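Local structure of lysine-sensitive aspartokinase 3 (Escherichia coli, 2J0W) at residues A42-L47 with D65-I70; H117-S122 with Q182-S187. The protein catalyses the ATP-dependent phosphorylation of L-aspartate to 4-phospho-L-aspartate, the first step of lysine biosynthesis, and is feedback-inhibited by lysine. One frame throughout, in Å; residues are numbered along the deposited sequence.

Contact 1. Residues A42-L47 with D65-I70; sequences AGITNL and DAIRNI. With ASP (aspartic acid), chain B.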
# COMPACT_ATOMS: atom_id res chain seq x y z
N ALA A 42 19.04 13.24 32.41
CA ALA A 42 19.27 11.89 31.91
C ALA A 42 18.90 10.85 32.95
O ALA A 42 19.25 11.01 34.12
CB ALA A 42 20.72 11.73 31.51
N GLY A 43 18.19 9.81 32.53
CA GLY A 43 17.80 8.73 33.44
C GLY A 43 16.54 8.93 34.27
O GLY A 43 15.86 7.96 34.61
N ILE A 44 16.21 10.17 34.61
CA ILE A 44 15.03 10.44 35.42
C ILE A 44 13.75 9.84 34.86
O ILE A 44 13.07 9.07 35.53
CB ILE A 44 14.83 11.97 35.65
CG1 ILE A 44 15.93 12.49 36.58
CG2 ILE A 44 13.49 12.25 36.31
CD1 ILE A 44 15.95 11.79 37.95
N THR A 45 13.41 10.18 33.62
CA THR A 45 12.18 9.68 33.03
C THR A 45 12.07 8.16 33.05
O THR A 45 11.00 7.63 33.35
CB THR A 45 11.97 10.22 31.59
OG1 THR A 45 11.80 11.64 31.66
CG2 THR A 45 10.73 9.61 30.95
N ASN A 46 13.15 7.45 32.72
CA ASN A 46 13.10 5.98 32.74
C ASN A 46 12.87 5.49 34.18
O ASN A 46 12.10 4.56 34.42
CB ASN A 46 14.40 5.35 32.22
CG ASN A 46 14.70 5.68 30.76
OD1 ASN A 46 13.80 5.85 29.94
ND2 ASN A 46 15.98 5.76 30.44
N LEU A 47 13.54 6.12 35.14
CA LEU A 47 13.35 5.70 36.52
C LEU A 47 11.88 5.90 36.87
O LEU A 47 11.20 4.97 37.34
CB LEU A 47 14.26 6.50 37.45
CG LEU A 47 15.72 6.02 37.39
CD1 LEU A 47 16.65 6.96 38.16
CD2 LEU A 47 15.78 4.60 37.96
N ASP A 65 15.81 6.31 45.24
CA ASP A 65 17.09 6.82 45.66
C ASP A 65 17.93 7.25 44.47
O ASP A 65 18.64 8.26 44.52
CB ASP A 65 17.84 5.79 46.48
CG ASP A 65 17.82 6.11 47.96
OD1 ASP A 65 18.01 7.29 48.33
OD2 ASP A 65 17.61 5.17 48.77
N ALA A 66 17.86 6.47 43.40
CA ALA A 66 18.61 6.83 42.21
C ALA A 66 18.03 8.19 41.76
O ALA A 66 18.75 9.05 41.27
CB ALA A 66 18.43 5.75 41.12
N ILE A 67 16.74 8.39 41.96
CA ILE A 67 16.12 9.65 41.58
C ILE A 67 16.59 10.78 42.51
O ILE A 67 16.96 11.86 42.03
CB ILE A 67 14.57 9.55 41.61
CG1 ILE A 67 14.11 8.68 40.43
CG2 ILE A 67 13.94 10.94 41.56
CD1 ILE A 67 12.62 8.53 40.35
N ARG A 68 16.58 10.54 43.82
CA ARG A 68 17.04 11.57 44.74
C ARG A 68 18.53 11.90 44.55
O ARG A 68 18.93 13.07 44.63
CB ARG A 68 16.81 11.16 46.20
CG ARG A 68 17.63 12.01 47.18
CD ARG A 68 17.45 11.62 48.63
NE ARG A 68 16.35 12.35 49.26
CZ ARG A 68 15.08 11.98 49.19
NH1 ARG A 68 14.73 10.89 48.52
NH2 ARG A 68 14.14 12.71 49.79
N ASN A 69 19.36 10.89 44.32
CA ASN A 69 20.77 11.16 44.13
C ASN A 69 20.96 12.20 43.02
O ASN A 69 21.42 13.31 43.28
CB ASN A 69 21.54 9.89 43.80
CG ASN A 69 21.71 8.95 45.00
OD1 ASN A 69 22.11 7.80 44.84
ND2 ASN A 69 21.40 9.45 46.20
N ILE A 70 20.59 11.83 41.80
CA ILE A 70 20.72 12.72 40.64
C ILE A 70 20.35 14.18 40.92
O ILE A 70 21.02 15.10 40.44
CB ILE A 70 19.86 12.18 39.45
CG1 ILE A 70 20.53 10.94 38.86
CG2 ILE A 70 19.70 13.25 38.38
CD1 ILE A 70 19.67 10.21 37.85
N ASP B . 11.65 13.54 29.32
CA ASP B . 10.93 12.80 28.28
C ASP B . 11.74 11.51 28.01
O ASP B . 12.70 11.24 28.77
CB ASP B . 10.74 13.70 27.03
CG ASP B . 12.01 14.08 26.24
OD1 ASP B . 13.13 13.62 26.64
OD2 ASP B . 11.91 14.83 25.20
OXT ASP B . 11.43 10.80 26.99

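Contact 2. Residues H117-S122 with Q182-S187; sequences HGELMS and QGFIGS. With ASP (aspartic acid), chain B.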
# COMPACT_ATOMS: atom_id res chain seq x y z
N HIS A 117 6.83 14.82 36.93
CA HIS A 117 7.77 15.32 37.94
C HIS A 117 9.24 15.53 37.53
O HIS A 117 9.92 16.39 38.10
CB HIS A 117 7.71 14.43 39.18
CG HIS A 117 6.45 14.61 39.98
ND1 HIS A 117 5.21 14.25 39.51
CD2 HIS A 117 6.24 15.18 41.19
CE1 HIS A 117 4.29 14.59 40.39
NE2 HIS A 117 4.89 15.16 41.42
N GLY A 118 9.72 14.77 36.54
CA GLY A 118 11.11 14.91 36.09
C GLY A 118 11.43 16.29 35.54
O GLY A 118 12.35 16.97 36.02
N GLU A 119 10.67 16.73 34.54
CA GLU A 119 10.90 18.05 33.97
C GLU A 119 10.57 19.15 34.99
O GLU A 119 11.02 20.28 34.87
CB GLU A 119 10.08 18.26 32.69
CG GLU A 119 9.36 17.03 32.14
CD GLU A 119 10.28 15.91 31.70
OE1 GLU A 119 10.20 14.82 32.30
OE2 GLU A 119 11.07 16.11 30.76
N LEU A 120 9.77 18.83 36.01
CA LEU A 120 9.50 19.85 37.01
C LEU A 120 10.77 20.10 37.83
O LEU A 120 11.19 21.24 38.00
CB LEU A 120 8.35 19.43 37.94
CG LEU A 120 6.95 19.63 37.32
CD1 LEU A 120 5.87 19.10 38.23
CD2 LEU A 120 6.72 21.11 37.05
N MET A 121 11.40 19.03 38.31
CA MET A 121 12.62 19.18 39.09
C MET A 121 13.76 19.79 38.28
O MET A 121 14.47 20.65 38.78
CB MET A 121 13.06 17.84 39.69
CG MET A 121 12.12 17.34 40.78
SD MET A 121 12.36 15.60 41.14
CE MET A 121 13.52 15.71 42.43
N SER A 122 13.94 19.36 37.04
CA SER A 122 15.02 19.91 36.23
C SER A 122 14.87 21.41 35.98
O SER A 122 15.83 22.15 36.16
CB SER A 122 15.12 19.17 34.89
OG SER A 122 14.01 19.44 34.06
N GLN A 182 8.96 23.58 31.11
CA GLN A 182 9.19 22.17 30.75
C GLN A 182 8.51 21.62 29.51
O GLN A 182 7.35 21.90 29.23
CB GLN A 182 8.82 21.29 31.95
CG GLN A 182 7.51 21.66 32.63
CD GLN A 182 7.58 22.97 33.39
OE1 GLN A 182 6.58 23.68 33.50
NE2 GLN A 182 8.75 23.29 33.94
N GLY A 183 9.24 20.82 28.75
CA GLY A 183 8.64 20.23 27.57
C GLY A 183 8.08 18.88 27.97
O GLY A 183 8.17 18.50 29.14
N PHE A 184 7.48 18.17 27.01
CA PHE A 184 6.93 16.83 27.25
C PHE A 184 5.59 16.74 28.00
O PHE A 184 4.83 15.78 27.80
CB PHE A 184 7.98 15.99 27.97
CG PHE A 184 7.54 14.61 28.34
CD1 PHE A 184 7.08 13.73 27.36
CD2 PHE A 184 7.70 14.14 29.65
CE1 PHE A 184 6.81 12.38 27.68
CE2 PHE A 184 7.43 12.79 29.98
CZ PHE A 184 6.98 11.91 28.99
N ILE A 185 5.30 17.71 28.86
CA ILE A 185 4.06 17.67 29.63
C ILE A 185 2.99 18.70 29.28
O ILE A 185 3.27 19.74 28.67
CB ILE A 185 4.32 17.81 31.14
CG1 ILE A 185 4.82 19.22 31.46
CG2 ILE A 185 5.34 16.79 31.58
CD1 ILE A 185 5.03 19.47 32.94
N GLY A 186 1.76 18.39 29.68
CA GLY A 186 0.64 19.27 29.43
C GLY A 186 -0.46 18.98 30.42
O GLY A 186 -0.26 18.21 31.36
N SER A 187 -1.62 19.60 30.23
CA SER A 187 -2.76 19.38 31.11
C SER A 187 -3.99 19.27 30.24
O SER A 187 -4.15 20.00 29.28
CB SER A 187 -2.93 20.53 32.11
OG SER A 187 -3.12 21.77 31.44
N ASP B . 11.65 13.54 29.32
CA ASP B . 10.93 12.80 28.28
C ASP B . 11.74 11.51 28.01
O ASP B . 12.70 11.24 28.77
CB ASP B . 10.74 13.70 27.03
CG ASP B . 12.01 14.08 26.24
OD1 ASP B . 13.13 13.62 26.64
OD2 ASP B . 11.91 14.83 25.20
OXT ASP B . 11.43 10.80 26.99

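Contact 1. Residues A42-L47 with D65-I70
Leu-47 and Ile-70 both place CG or CG1 anti to the carbonyl carbon (chi1 -77° and -73°), and in each the chain then runs on extended to CD1, so that the two side chains reach from their helices into the same apolar seam. Leu-47 carries one end of it: its CD1 sits 3.7 Å from Ala-66 CB, while its CB lies 3.7 Å from Ile-67 CG1. The Leu-47 and Ile-67 side chains lie alongside each other, pointing opposite ways. At the other end Ile-44 CD1 touches both branches of Ile-70, at 4.0 Å from CD1 and from CG2, and the two side chains again pass with their ends pointing opposite ways. The methyl CD1 of Ile-70 also comes up to the carbonyl O of Ala-42, 3.8 Å away, just ahead of the helix that Gly-43 N-caps. No hydrogen bond crosses between the segments; carbon against carbon does nearly all the work. Ile-67 also touches Leu-92 of helix 82-102, and Arg-68, on the far side of its helix, is salt-bridged to Glu-89. Thr-45 turns away from the seam and accepts a hydrogen bond at OG1 from the N of the bound aspartate, 3.0 Å away. Helix 44-51 thus packs on helix 57-75 with one side and presents a substrate-binding threonine on another, within the amino acid kinase fold.

Contact 2. Residues H117-S122 with Q182-S187
Helix 108-131 passes closest to the other segment where Glu-119 and Gln-182 bring their CA atoms to 5.5 Å, just where strand 178-182 ends and the chain turns through Gly-183 and Phe-184 into strand 185-187. Glu-119 does most of the touching. Its CB meets Gln-182 CB at 3.4 Å, its CG lies 3.5 Å from the carbonyl O of Gly-183, and Ile-185 CG2 meets the same CG at 4.1 Å. The chain bends at chi2 (-64°), and beyond the bend the carboxylate accepts a hydrogen bond at OE2 from the N of the bound aspartate, 3.0 Å away, and a weak one from Ala-40 N. Phe-184 holds CG anti to the backbone N (chi1 177°), and its ring has one face against the ligand: the aspartate CA stands 3.7 Å above the plane, over the ring centre. The Glu-119 and Phe-184 side chains cross at about a right angle, carboxylate and ring planes 64° apart, with OE1 of Glu-119 3.7 Å from CD2 of Phe-184. The ligand N, probably an ammonium, thus has Glu-119 as a second acceptor besides Thr-45, while the ligand CA and CB lie over the ring. An alanine in place of Phe-184 would probably open a gap where the ring lay, leaving the aspartate CA without the aromatic face beneath it and the Glu-119 carboxylate without its ring neighbour at CD2. Leu-120 CD2 touches the amide carbon of Gln-182, whose OE1 accepts a hydrogen bond from Val-142 N. Around the contact, Trp-139 of strand 137-139 packs on Leu-120 and Gln-182, Gly-183 bonds through its backbone to Leu-38 of strand 33-38, and Met-121 faces helix 82-102.

In the fold
Both contacts belong to the amino acid kinase domain and converge on one bound aspartate, yet they differ in depth. Contact 2 is wholly buried, joining helix 108-131 to the turn between strands 178-182 and 185-187; contact 1 is only partly buried and joins two helices farther from the chain's centre. Neither has a hydrogen bond between its own segments. Contact 1 is almost wholly aliphatic, its polar threonine facing the other way, whereas contact 2 mixes methylenes, an aromatic ring and a carboxylate and sets two of its touching side chains, Glu-119 and Phe-184, directly on the ligand. They share no helix or strand but touch directly, Ile-44 CG2 lying 3.6 Å from Gly-118 CA.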